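Local coordinates for protein phosphoethanolamine N-methyltransferase 1 (Haemonchus contortus, PDB 4KRG) that methylates phosphoethanolamine with S-adenosylmethionine as the methyl donor, probably as the opening step of phosphocholine synthesis in this parasitic nematode, at residues Cys162-Thr167 and Lys341-Lys346; Thr221-Cys226 and Arg349-Trp354; Ser216-Thr221 and Asn227-Val232; Asn327-Thr330 and Leu334-Thr337. All coordinates share one frame; numbering follows the deposited sequence.

Contact 1 of 4, residues Cys162-Thr167 and Lys341-Lys346; sequences CSEPST and KANNQK. With OPE (phosphoric acid mono-(2-amino-ethyl) ester), chain C.
Asn343 meets Glu164 from the opposite direction, amide to carboxylate, and even here the closest pair of CA atoms, theirs, is 10.5 Å apart. Asn343 ND2 lies 3.1 Å from Glu164 OE2 in a weak hydrogen bond, bent to 127° at the hydrogen, and the amide and carboxylate planes stand 80° apart. Glu164 reaches the amide because its chain is extended beyond CG (chi2 -174°). Both groups have stronger partners: Glu164 OE2 forms a salt bridge with Arg230, and Asn343 OD1 accepts from the backbone N of Trp229. Further on, the helix ends and Lys346 takes a positive phi, with NZ folding back to donate to Asn343 O at 2.9 Å, in the carbonyl plane. On the facing loop, Ser166 binds the phosphate of phosphoethanolamine: its N gives 2.8 Å to O2 of the ligand and its OG 2.7 Å to O1. Thus the loop that follows strand 154-161 has the substrate phosphate on one side and, on another, the C-terminal end of helix 332-345, while the turn at Asn228-Arg230, which leads into strand 231-240, is bonded from both the loop and the helix.

Contact 2 of 4, residues Thr221-Cys226 and Arg349-Trp354; sequences TYIRRC and RVRFGW. With BOG (octyl beta-D-glucopyranoside), chain E.
Ile223 and Arg351 form the close part of this contact, a branched aliphatic chain laid across the shaft and head of an arginine. Ile223 CD1 sits 3.5 Å from Arg351 CD, and its other branch, CG2, lies over one face of the guanidinium, 3.6 Å above the plane and displaced toward the rim. The arginine chain bends at its second torsion (chi2 -72°), which brings the head round from the strand toward helix 220-226. A backbone carbonyl helps to hold it there, for Arg351 NE donates to Gln348 O.

Strand 350-354 runs parallel to strand 324-329 and antiparallel to strand 208-218, at the seam where the two Rossmann-like halves of this di-domain enzyme adjoin. Helix 220-226 directly follows strand 208-218, so the contact spans that seam. The side chain of Trp229 fills in beside it, touching both Ile223 and Arg351.

Away from Ile223 the packing becomes looser. Arg224 is exposed and its nearest atom to the strand is CG, 4.1 Å from Arg351 NH2. The two guanidinium groups remain separate, NH1 to NH1 5.7 Å, and a water accepts from both: 3.0 Å from Arg224 NH1 and a weak 3.5 Å from Arg351 NH1, at the edge of the Arg351 plane. Such a bridge probably eases the nearness of like charges. Over the guanidinium face opposite Ile223 CG2 comes the octyl tail of a bound glucoside detergent, whose C8' also reaches to 3.5 Å from Arg351 CG.

Contact 3 of 4, residues Ser216-Thr221 and Asn227-Val232; sequences SCSVPT and NNWRQV
Val219 rests its CG2 branch against the CB of Gln231, 4.0 Å away, and the two side chains slant across each other beside the backbone bond between the same two residues. That bond runs from Val219 N to Gln231 O, 2.8 Å long and straight at 161°. One residue earlier, Ser218 pairs with Val232 as an antiparallel non-hydrogen-bonded pair, the CB atoms of both on the same face of the sheet. With OG beside the backbone N (chi1 -59°), the Ser218 hydroxyl meets Trp229 O at 2.6 Å, in the carbonyl plane and on a lone pair; a buried hydroxyl thereby secures the bend just before the second strand. Two CA-H...O contacts add to the pairing, Val232 CA to Cys217 O at 3.4 Å and Ser218 CA to Gln231 O at 3.3 Å. The bend itself contains an Asx turn, in which Asn228 OD1 takes the N-H of Arg230 from above its carbonyl plane.

Farther along the paired strands, Ser216 OG lies 3.1 Å from Val232 CG1, with its polar partner in Tyr335 OH. The amide of Gln231 turns away, giving NE2 to Ser161 OG and receiving Arg159 and Trp129 at OE1. Since Ser161 also bonds phosphoethanolamine, Gln231 belongs to the second shell of that pocket. Val219, for its part, occupies the N-cap position of helix 220-226, which carries the chain over from strand 208-218 to strand 231-240. Inserting the last strand of the methyltransferase domain antiparallel between its two neighbours, here 154-161 and 208-218, is the hallmark of the class I methyltransferase fold.

Contact 4 of 4, residues Asn327-Thr330 and Leu334-Thr337; sequences NVET and LYRT
The tight passage from strand 324-329 into helix 332-345 packs Glu329, the last strand residue, against Tyr335 in the first turns of the helix. The touching is done by the aliphatic roots of both side chains: Glu329 CB is 3.7 Å from Tyr335 CB, and Glu329 CG is 4.0 Å from Tyr335 CA. From there the two groups part. A turn about CB-CG (chi2 -91°) takes the carboxylate aside; its plane stands 66° from that of the tyrosine ring. The acid is buried but well supplied with partners, OE2 forming a salt bridge with Arg304 and accepting from Ser338 OG, which probably favours the ionised state.

Strand, helix and the following strand 350-354 make a beta-alpha-beta unit of the second Rossmann-like half of the enzyme, and this contact closes its first corner. The ring of Tyr335 leads away from Glu329 toward the other half of the enzyme, CG lying opposite the backbone N (chi1 161°). Its hydroxyl thereby arrives at Ser216 OG, on a strand of that half, and bonds to it.

The CB of Leu334 is directed at the strand, but its side chain stays beyond contact there and touches Leu271 and Arg304. Within the helix, Thr337 OG1 folds back to donate to Leu334 O at 2.7 Å, approaching from a direction tilted 21° from the carbonyl plane.

How the contacts relate
Contacts 3 and 4 are buried and join parts close in sequence, one a strand pair of the first half, the other a strand-to-helix corner of the second. Contacts 1 and 2 bridge the two halves over long chain distances and are only partly buried. Their chemistry follows: backbone pairing in contact 3, aliphatic packing in contact 4, a weak amide-carboxylate bond in contact 1, and arginine, water and detergent in contact 2. Helix 332-345 serves both contacts 1 and 4, and helix 220-226 both 2 and 3. Trp229 ties contact 3 to contacts 1 and 2, through its backbone N and its indole N-H respectively, while Tyr335 and Ser216 join contact 4 to contact 3.

Contact 1 of 4, residues Cys162-Thr167 and Lys341-Lys346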
# COMPACT_ATOMS: atom_id res chain seq x y z
N CYS A 162 -9.71 2.14 1.63
CA CYS A 162 -9.14 3.37 2.15
C CYS A 162 -9.82 4.59 1.56
O CYS A 162 -10.11 4.63 0.37
CB CYS A 162 -7.62 3.39 1.91
SG CYS A 162 -6.74 2.11 2.84
N SER A 163 -10.12 5.56 2.42
CA SER A 163 -10.70 6.86 2.04
C SER A 163 -12.14 6.86 1.49
O SER A 163 -12.85 7.85 1.63
CB SER A 163 -9.77 7.63 1.10
OG SER A 163 -8.60 8.02 1.77
N GLU A 164 -12.56 5.76 0.87
CA GLU A 164 -13.89 5.67 0.28
C GLU A 164 -14.33 4.21 0.16
O GLU A 164 -13.49 3.31 0.20
CB GLU A 164 -13.90 6.32 -1.10
CG GLU A 164 -13.22 5.48 -2.16
CD GLU A 164 -13.11 6.18 -3.50
OE1 GLU A 164 -13.77 5.73 -4.46
OE2 GLU A 164 -12.35 7.17 -3.59
N PRO A 165 -15.63 3.97 -0.03
CA PRO A 165 -16.04 2.57 -0.16
C PRO A 165 -15.45 1.94 -1.42
O PRO A 165 -15.11 2.65 -2.37
CB PRO A 165 -17.56 2.65 -0.28
CG PRO A 165 -17.92 3.96 0.34
CD PRO A 165 -16.80 4.88 -0.04
N SER A 166 -15.35 0.62 -1.42
CA SER A 166 -14.81 -0.11 -2.56
C SER A 166 -15.51 0.30 -3.85
O SER A 166 -14.87 0.44 -4.89
CB SER A 166 -14.97 -1.61 -2.36
OG SER A 166 -16.33 -1.97 -2.36
N THR A 167 -16.82 0.50 -3.75
CA THR A 167 -17.64 0.89 -4.89
C THR A 167 -17.75 2.41 -5.05
O THR A 167 -18.66 2.90 -5.71
CB THR A 167 -19.06 0.28 -4.79
OG1 THR A 167 -19.61 0.57 -3.50
CG2 THR A 167 -19.00 -1.22 -4.99
N LYS A 341 -4.77 11.27 -6.75
CA LYS A 341 -4.66 11.62 -8.15
C LYS A 341 -5.10 10.47 -9.06
O LYS A 341 -5.85 10.68 -10.01
CB LYS A 341 -3.23 12.07 -8.50
CG LYS A 341 -3.11 12.53 -9.95
CD LYS A 341 -1.70 12.93 -10.35
CE LYS A 341 -1.72 13.33 -11.83
NZ LYS A 341 -0.43 13.87 -12.37
N ALA A 342 -4.65 9.25 -8.75
CA ALA A 342 -4.97 8.09 -9.57
C ALA A 342 -6.48 7.86 -9.69
O ALA A 342 -6.98 7.54 -10.76
CB ALA A 342 -4.27 6.83 -9.05
N ASN A 343 -7.20 8.04 -8.59
CA ASN A 343 -8.65 7.84 -8.61
C ASN A 343 -9.39 8.89 -9.41
O ASN A 343 -10.43 8.61 -10.00
CB ASN A 343 -9.20 7.80 -7.19
CG ASN A 343 -9.42 6.39 -6.70
OD1 ASN A 343 -8.69 5.48 -7.08
ND2 ASN A 343 -10.43 6.20 -5.87
N ASN A 344 -8.87 10.11 -9.41
CA ASN A 344 -9.51 11.17 -10.16
C ASN A 344 -9.21 11.08 -11.66
O ASN A 344 -10.08 11.33 -12.48
CB ASN A 344 -9.15 12.54 -9.58
CG ASN A 344 -9.78 12.77 -8.21
OD1 ASN A 344 -10.94 12.40 -7.98
ND2 ASN A 344 -9.02 13.36 -7.30
N GLN A 345 -7.99 10.69 -12.01
CA GLN A 345 -7.63 10.56 -13.42
C GLN A 345 -8.25 9.33 -14.08
O GLN A 345 -8.68 9.39 -15.23
CB GLN A 345 -6.11 10.56 -13.60
CG GLN A 345 -5.44 11.79 -13.02
CD GLN A 345 -5.88 13.08 -13.70
OE1 GLN A 345 -6.06 13.12 -14.92
NE2 GLN A 345 -6.06 14.13 -12.91
N LYS A 346 -8.29 8.22 -13.35
CA LYS A 346 -8.84 6.98 -13.89
C LYS A 346 -8.15 6.54 -15.19
O LYS A 346 -8.82 6.23 -16.17
CB LYS A 346 -10.35 7.08 -14.08
CG LYS A 346 -11.07 7.45 -12.81
CD LYS A 346 -12.58 7.27 -12.91
CE LYS A 346 -13.28 7.73 -11.64
NZ LYS A 346 -12.96 9.16 -11.33
CA OPE C . -16.54 -3.75 0.95
CB OPE C . -16.89 -5.11 1.45
O1 OPE C . -17.64 -1.31 -0.10
O2 OPE C . -15.56 -0.72 1.05
O3 OPE C . -17.72 -0.39 2.24
O4 OPE C . -16.86 -2.70 1.80
N OPE C . -16.45 -5.46 2.78
P OPE C . -16.96 -1.24 1.25

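Contact 2 of 4, residues Thr221-Cys226 and Arg349-Trp354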
# COMPACT_ATOMS: atom_id res chain seq x y z
N THR A 221 -7.77 -6.00 -9.40
CA THR A 221 -9.16 -6.13 -9.83
C THR A 221 -10.00 -4.87 -9.61
O THR A 221 -10.87 -4.54 -10.41
CB THR A 221 -9.83 -7.31 -9.10
OG1 THR A 221 -9.12 -8.51 -9.42
CG2 THR A 221 -11.28 -7.45 -9.51
N TYR A 222 -9.74 -4.16 -8.51
CA TYR A 222 -10.49 -2.95 -8.22
C TYR A 222 -10.06 -1.75 -9.05
O TYR A 222 -10.83 -0.82 -9.25
CB TYR A 222 -10.51 -2.65 -6.72
CG TYR A 222 -11.64 -3.39 -6.06
CD1 TYR A 222 -12.88 -2.80 -5.91
CD2 TYR A 222 -11.49 -4.70 -5.63
CE1 TYR A 222 -13.94 -3.47 -5.33
CE2 TYR A 222 -12.54 -5.39 -5.05
CZ TYR A 222 -13.76 -4.77 -4.90
OH TYR A 222 -14.81 -5.43 -4.32
N ILE A 223 -8.83 -1.77 -9.55
CA ILE A 223 -8.44 -0.76 -10.51
C ILE A 223 -9.08 -1.07 -11.86
O ILE A 223 -9.73 -0.21 -12.45
CB ILE A 223 -6.92 -0.65 -10.65
CG1 ILE A 223 -6.31 -0.13 -9.34
CG2 ILE A 223 -6.56 0.27 -11.81
CD1 ILE A 223 -4.81 -0.11 -9.34
N ARG A 224 -8.91 -2.30 -12.34
CA ARG A 224 -9.35 -2.64 -13.69
C ARG A 224 -10.85 -2.53 -13.87
O ARG A 224 -11.33 -2.03 -14.89
CB ARG A 224 -8.92 -4.05 -14.08
CG ARG A 224 -7.44 -4.24 -14.23
CD ARG A 224 -7.15 -5.52 -14.98
NE ARG A 224 -7.93 -6.64 -14.47
CZ ARG A 224 -7.58 -7.34 -13.40
NH1 ARG A 224 -6.48 -7.02 -12.74
NH2 ARG A 224 -8.33 -8.36 -12.98
N ARG A 225 -11.60 -2.99 -12.88
CA ARG A 225 -13.05 -3.10 -13.02
C ARG A 225 -13.85 -2.05 -12.28
O ARG A 225 -15.02 -1.83 -12.59
CB ARG A 225 -13.51 -4.50 -12.64
CG ARG A 225 -12.86 -5.56 -13.49
CD ARG A 225 -13.35 -6.95 -13.17
NE ARG A 225 -12.77 -7.93 -14.09
CZ ARG A 225 -13.47 -8.78 -14.83
NH1 ARG A 225 -14.79 -8.79 -14.76
NH2 ARG A 225 -12.85 -9.62 -15.65
N CYS A 226 -13.24 -1.39 -11.30
CA CYS A 226 -13.95 -0.40 -10.50
C CYS A 226 -13.29 0.98 -10.52
O CYS A 226 -13.73 1.89 -9.82
CB CYS A 226 -14.10 -0.89 -9.07
SG CYS A 226 -14.87 -2.52 -8.93
N ARG A 349 -3.57 2.48 -16.68
CA ARG A 349 -2.19 2.17 -17.02
C ARG A 349 -1.21 2.62 -15.94
O ARG A 349 -0.06 2.18 -15.92
CB ARG A 349 -1.81 2.82 -18.35
CG ARG A 349 -2.65 2.37 -19.53
CD ARG A 349 -2.32 3.20 -20.75
NE ARG A 349 -2.64 4.60 -20.52
CZ ARG A 349 -2.49 5.57 -21.42
NH1 ARG A 349 -2.02 5.31 -22.63
NH2 ARG A 349 -2.82 6.82 -21.09
N VAL A 350 -1.66 3.50 -15.04
CA VAL A 350 -0.79 4.08 -14.03
C VAL A 350 -1.04 3.45 -12.67
O VAL A 350 -2.18 3.40 -12.21
CB VAL A 350 -0.97 5.62 -13.91
CG1 VAL A 350 -0.07 6.18 -12.83
CG2 VAL A 350 -0.66 6.29 -15.23
N ARG A 351 0.02 2.94 -12.04
CA ARG A 351 -0.09 2.27 -10.75
C ARG A 351 0.96 2.81 -9.80
O ARG A 351 2.03 3.22 -10.23
CB ARG A 351 0.09 0.75 -10.92
CG ARG A 351 -0.74 0.12 -12.01
CD ARG A 351 -2.20 0.06 -11.68
NE ARG A 351 -3.01 -0.35 -12.82
CZ ARG A 351 -3.35 -1.61 -13.09
NH1 ARG A 351 -2.95 -2.60 -12.30
NH2 ARG A 351 -4.09 -1.87 -14.16
N PHE A 352 0.66 2.80 -8.51
CA PHE A 352 1.62 3.23 -7.49
C PHE A 352 1.75 2.16 -6.44
O PHE A 352 0.83 1.37 -6.23
CB PHE A 352 1.16 4.53 -6.81
CG PHE A 352 1.04 5.70 -7.75
CD1 PHE A 352 2.10 6.59 -7.91
CD2 PHE A 352 -0.12 5.90 -8.49
CE1 PHE A 352 2.00 7.66 -8.79
CE2 PHE A 352 -0.22 6.97 -9.37
CZ PHE A 352 0.84 7.85 -9.52
N GLY A 353 2.89 2.13 -5.78
CA GLY A 353 3.10 1.27 -4.63
C GLY A 353 3.92 2.04 -3.63
O GLY A 353 4.68 2.94 -4.01
N TRP A 354 3.77 1.72 -2.36
CA TRP A 354 4.66 2.26 -1.35
C TRP A 354 5.64 1.17 -0.93
O TRP A 354 5.26 0.02 -0.74
CB TRP A 354 3.89 2.77 -0.13
CG TRP A 354 4.81 3.19 0.99
CD1 TRP A 354 5.31 4.44 1.21
CD2 TRP A 354 5.37 2.35 2.01
NE1 TRP A 354 6.14 4.43 2.31
CE2 TRP A 354 6.18 3.17 2.81
CE3 TRP A 354 5.24 0.99 2.31
CZ2 TRP A 354 6.88 2.66 3.91
CZ3 TRP A 354 5.93 0.50 3.40
CH2 TRP A 354 6.74 1.33 4.19
C1 BOG E . 6.76 -6.92 -17.27
O1 BOG E . 6.13 -6.79 -16.05
C2 BOG E . 6.91 -8.38 -17.64
O2 BOG E . 7.77 -9.01 -16.70
C3 BOG E . 7.49 -8.51 -19.01
O3 BOG E . 7.57 -9.92 -19.38
C4 BOG E . 6.69 -7.76 -20.02
O4 BOG E . 7.31 -7.84 -21.32
C5 BOG E . 6.55 -6.30 -19.62
O5 BOG E . 5.96 -6.19 -18.28
C6 BOG E . 5.69 -5.58 -20.56
O6 BOG E . 6.30 -4.37 -20.86
C1' BOG E . 6.58 -5.65 -15.31
C2' BOG E . 5.83 -5.64 -13.95
C3' BOG E . 4.33 -5.64 -14.13
C4' BOG E . 3.56 -4.57 -13.66
C5' BOG E . 2.26 -4.19 -14.43
C6' BOG E . 1.43 -3.11 -13.72
C7' BOG E . 1.77 -1.67 -14.17
C8' BOG E . 0.67 -1.07 -14.98
O HOH W 1 -4.07 -5.56 -13.71

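Contact 3 of 4, residues Ser216-Thr221 and Asn227-Val232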
# COMPACT_ATOMS: atom_id res chain seq x y z
N SER A 216 2.92 -1.70 0.07
CA SER A 216 1.54 -1.25 -0.02
C SER A 216 1.16 -1.27 -1.50
O SER A 216 1.85 -0.68 -2.33
CB SER A 216 1.41 0.17 0.53
OG SER A 216 0.05 0.57 0.57
N CYS A 217 0.06 -1.93 -1.83
CA CYS A 217 -0.34 -2.09 -3.22
C CYS A 217 -1.83 -1.93 -3.33
O CYS A 217 -2.55 -2.18 -2.38
CB CYS A 217 0.05 -3.48 -3.72
SG CYS A 217 1.81 -3.81 -3.86
N SER A 218 -2.29 -1.52 -4.51
CA SER A 218 -3.71 -1.42 -4.82
C SER A 218 -4.14 -2.75 -5.42
O SER A 218 -3.43 -3.33 -6.25
CB SER A 218 -3.95 -0.33 -5.86
OG SER A 218 -3.52 0.94 -5.42
N VAL A 219 -5.30 -3.24 -5.01
CA VAL A 219 -5.79 -4.52 -5.51
C VAL A 219 -6.12 -4.37 -7.00
O VAL A 219 -6.97 -3.55 -7.36
CB VAL A 219 -7.05 -4.94 -4.74
CG1 VAL A 219 -7.61 -6.24 -5.30
CG2 VAL A 219 -6.73 -5.07 -3.26
N PRO A 220 -5.43 -5.14 -7.86
CA PRO A 220 -5.54 -5.00 -9.32
C PRO A 220 -6.97 -5.05 -9.87
O PRO A 220 -7.33 -4.21 -10.70
CB PRO A 220 -4.72 -6.18 -9.85
CG PRO A 220 -3.69 -6.38 -8.81
CD PRO A 220 -4.37 -6.10 -7.50
N THR A 221 -7.77 -6.00 -9.40
CA THR A 221 -9.16 -6.13 -9.83
C THR A 221 -10.00 -4.87 -9.61
O THR A 221 -10.87 -4.54 -10.41
CB THR A 221 -9.83 -7.31 -9.10
OG1 THR A 221 -9.12 -8.51 -9.42
CG2 THR A 221 -11.28 -7.45 -9.51
N ASN A 227 -12.23 1.12 -11.33
CA ASN A 227 -11.45 2.36 -11.40
C ASN A 227 -11.07 2.91 -10.02
O ASN A 227 -11.00 4.12 -9.81
CB ASN A 227 -12.16 3.44 -12.23
CG ASN A 227 -12.01 3.22 -13.72
OD1 ASN A 227 -13.00 3.05 -14.44
ND2 ASN A 227 -10.77 3.23 -14.21
N ASN A 228 -10.84 1.99 -9.09
CA ASN A 228 -10.57 2.34 -7.71
C ASN A 228 -9.18 1.88 -7.29
O ASN A 228 -8.91 0.67 -7.22
CB ASN A 228 -11.64 1.72 -6.81
CG ASN A 228 -11.55 2.19 -5.37
OD1 ASN A 228 -10.70 3.02 -5.02
ND2 ASN A 228 -12.43 1.67 -4.53
N TRP A 229 -8.30 2.84 -7.01
CA TRP A 229 -6.92 2.58 -6.60
C TRP A 229 -6.79 2.45 -5.09
O TRP A 229 -5.71 2.14 -4.58
CB TRP A 229 -6.01 3.74 -7.06
CG TRP A 229 -5.51 3.65 -8.47
CD1 TRP A 229 -4.23 3.43 -8.87
CD2 TRP A 229 -6.29 3.78 -9.68
NE1 TRP A 229 -4.15 3.41 -10.24
CE2 TRP A 229 -5.39 3.62 -10.76
CE3 TRP A 229 -7.64 4.02 -9.95
CZ2 TRP A 229 -5.82 3.70 -12.10
CZ3 TRP A 229 -8.05 4.09 -11.27
CH2 TRP A 229 -7.14 3.93 -12.33
N ARG A 230 -7.88 2.70 -4.37
CA ARG A 230 -7.83 2.83 -2.91
C ARG A 230 -8.25 1.58 -2.15
O ARG A 230 -8.50 1.63 -0.94
CB ARG A 230 -8.66 4.04 -2.45
CG ARG A 230 -8.05 5.39 -2.82
CD ARG A 230 -9.07 6.51 -2.67
NE ARG A 230 -8.42 7.81 -2.49
CZ ARG A 230 -9.08 8.95 -2.29
NH1 ARG A 230 -10.40 8.96 -2.26
NH2 ARG A 230 -8.40 10.08 -2.13
N GLN A 231 -8.34 0.45 -2.86
CA GLN A 231 -8.42 -0.85 -2.21
C GLN A 231 -6.99 -1.27 -1.96
O GLN A 231 -6.31 -1.77 -2.85
CB GLN A 231 -9.11 -1.85 -3.12
CG GLN A 231 -10.58 -1.55 -3.30
CD GLN A 231 -11.35 -1.76 -2.02
OE1 GLN A 231 -11.46 -2.88 -1.53
NE2 GLN A 231 -11.87 -0.67 -1.46
N VAL A 232 -6.52 -1.03 -0.74
CA VAL A 232 -5.10 -1.12 -0.46
C VAL A 232 -4.81 -2.27 0.49
O VAL A 232 -5.52 -2.49 1.47
CB VAL A 232 -4.55 0.21 0.11
CG1 VAL A 232 -3.02 0.17 0.20
CG2 VAL A 232 -4.98 1.40 -0.76

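Contact 4 of 4, residues Asn327-Thr330 and Leu334-Thr337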
# COMPACT_ATOMS: atom_id res chain seq x y z
N ASN A 327 4.95 3.35 -10.29
CA ASN A 327 5.67 4.43 -9.64
C ASN A 327 5.78 4.11 -8.16
O ASN A 327 4.77 4.01 -7.46
CB ASN A 327 4.92 5.74 -9.87
CG ASN A 327 5.62 6.97 -9.28
OD1 ASN A 327 6.51 6.88 -8.42
ND2 ASN A 327 5.20 8.13 -9.73
N VAL A 328 7.01 3.96 -7.69
CA VAL A 328 7.31 3.67 -6.29
C VAL A 328 7.41 4.96 -5.50
O VAL A 328 8.11 5.89 -5.92
CB VAL A 328 8.66 2.93 -6.16
CG1 VAL A 328 8.93 2.55 -4.72
CG2 VAL A 328 8.68 1.70 -7.05
N GLU A 329 6.70 5.04 -4.38
CA GLU A 329 6.82 6.16 -3.44
C GLU A 329 7.39 5.62 -2.13
O GLU A 329 7.15 4.46 -1.78
CB GLU A 329 5.44 6.80 -3.20
CG GLU A 329 4.70 7.26 -4.46
CD GLU A 329 4.99 8.71 -4.83
OE1 GLU A 329 5.95 9.30 -4.28
OE2 GLU A 329 4.26 9.28 -5.67
N THR A 330 8.13 6.44 -1.40
CA THR A 330 8.66 6.01 -0.10
C THR A 330 8.14 6.85 1.06
O THR A 330 8.40 6.54 2.22
CB THR A 330 10.20 5.99 -0.07
OG1 THR A 330 10.70 7.32 -0.16
CG2 THR A 330 10.75 5.16 -1.21
N LEU A 334 2.76 11.16 0.84
CA LEU A 334 2.86 11.57 -0.55
C LEU A 334 2.34 10.44 -1.45
O LEU A 334 1.74 10.69 -2.49
CB LEU A 334 4.30 11.97 -0.88
CG LEU A 334 4.86 12.96 0.16
CD1 LEU A 334 6.28 13.38 -0.14
CD2 LEU A 334 3.98 14.18 0.28
N TYR A 335 2.54 9.21 -1.01
CA TYR A 335 1.95 8.05 -1.67
C TYR A 335 0.42 8.15 -1.67
O TYR A 335 -0.22 7.91 -2.69
CB TYR A 335 2.43 6.77 -1.00
CG TYR A 335 1.62 5.51 -1.23
CD1 TYR A 335 1.66 4.82 -2.44
CD2 TYR A 335 0.87 4.96 -0.20
CE1 TYR A 335 0.94 3.65 -2.62
CE2 TYR A 335 0.15 3.79 -0.37
CZ TYR A 335 0.18 3.14 -1.58
OH TYR A 335 -0.54 1.98 -1.73
N ARG A 336 -0.15 8.52 -0.53
CA ARG A 336 -1.60 8.72 -0.44
C ARG A 336 -2.06 9.73 -1.51
O ARG A 336 -3.03 9.49 -2.23
CB ARG A 336 -1.99 9.14 0.98
CG ARG A 336 -3.50 9.40 1.27
CD ARG A 336 -4.04 10.65 0.56
NE ARG A 336 -4.93 11.51 1.32
CZ ARG A 336 -6.24 11.30 1.46
NH1 ARG A 336 -6.81 10.22 0.94
NH2 ARG A 336 -6.96 12.16 2.15
N THR A 337 -1.38 10.87 -1.62
CA THR A 337 -1.78 11.88 -2.61
C THR A 337 -1.66 11.37 -4.04
O THR A 337 -2.38 11.84 -4.93
CB THR A 337 -0.99 13.20 -2.48
OG1 THR A 337 0.36 13.01 -2.94
CG2 THR A 337 -0.97 13.67 -1.04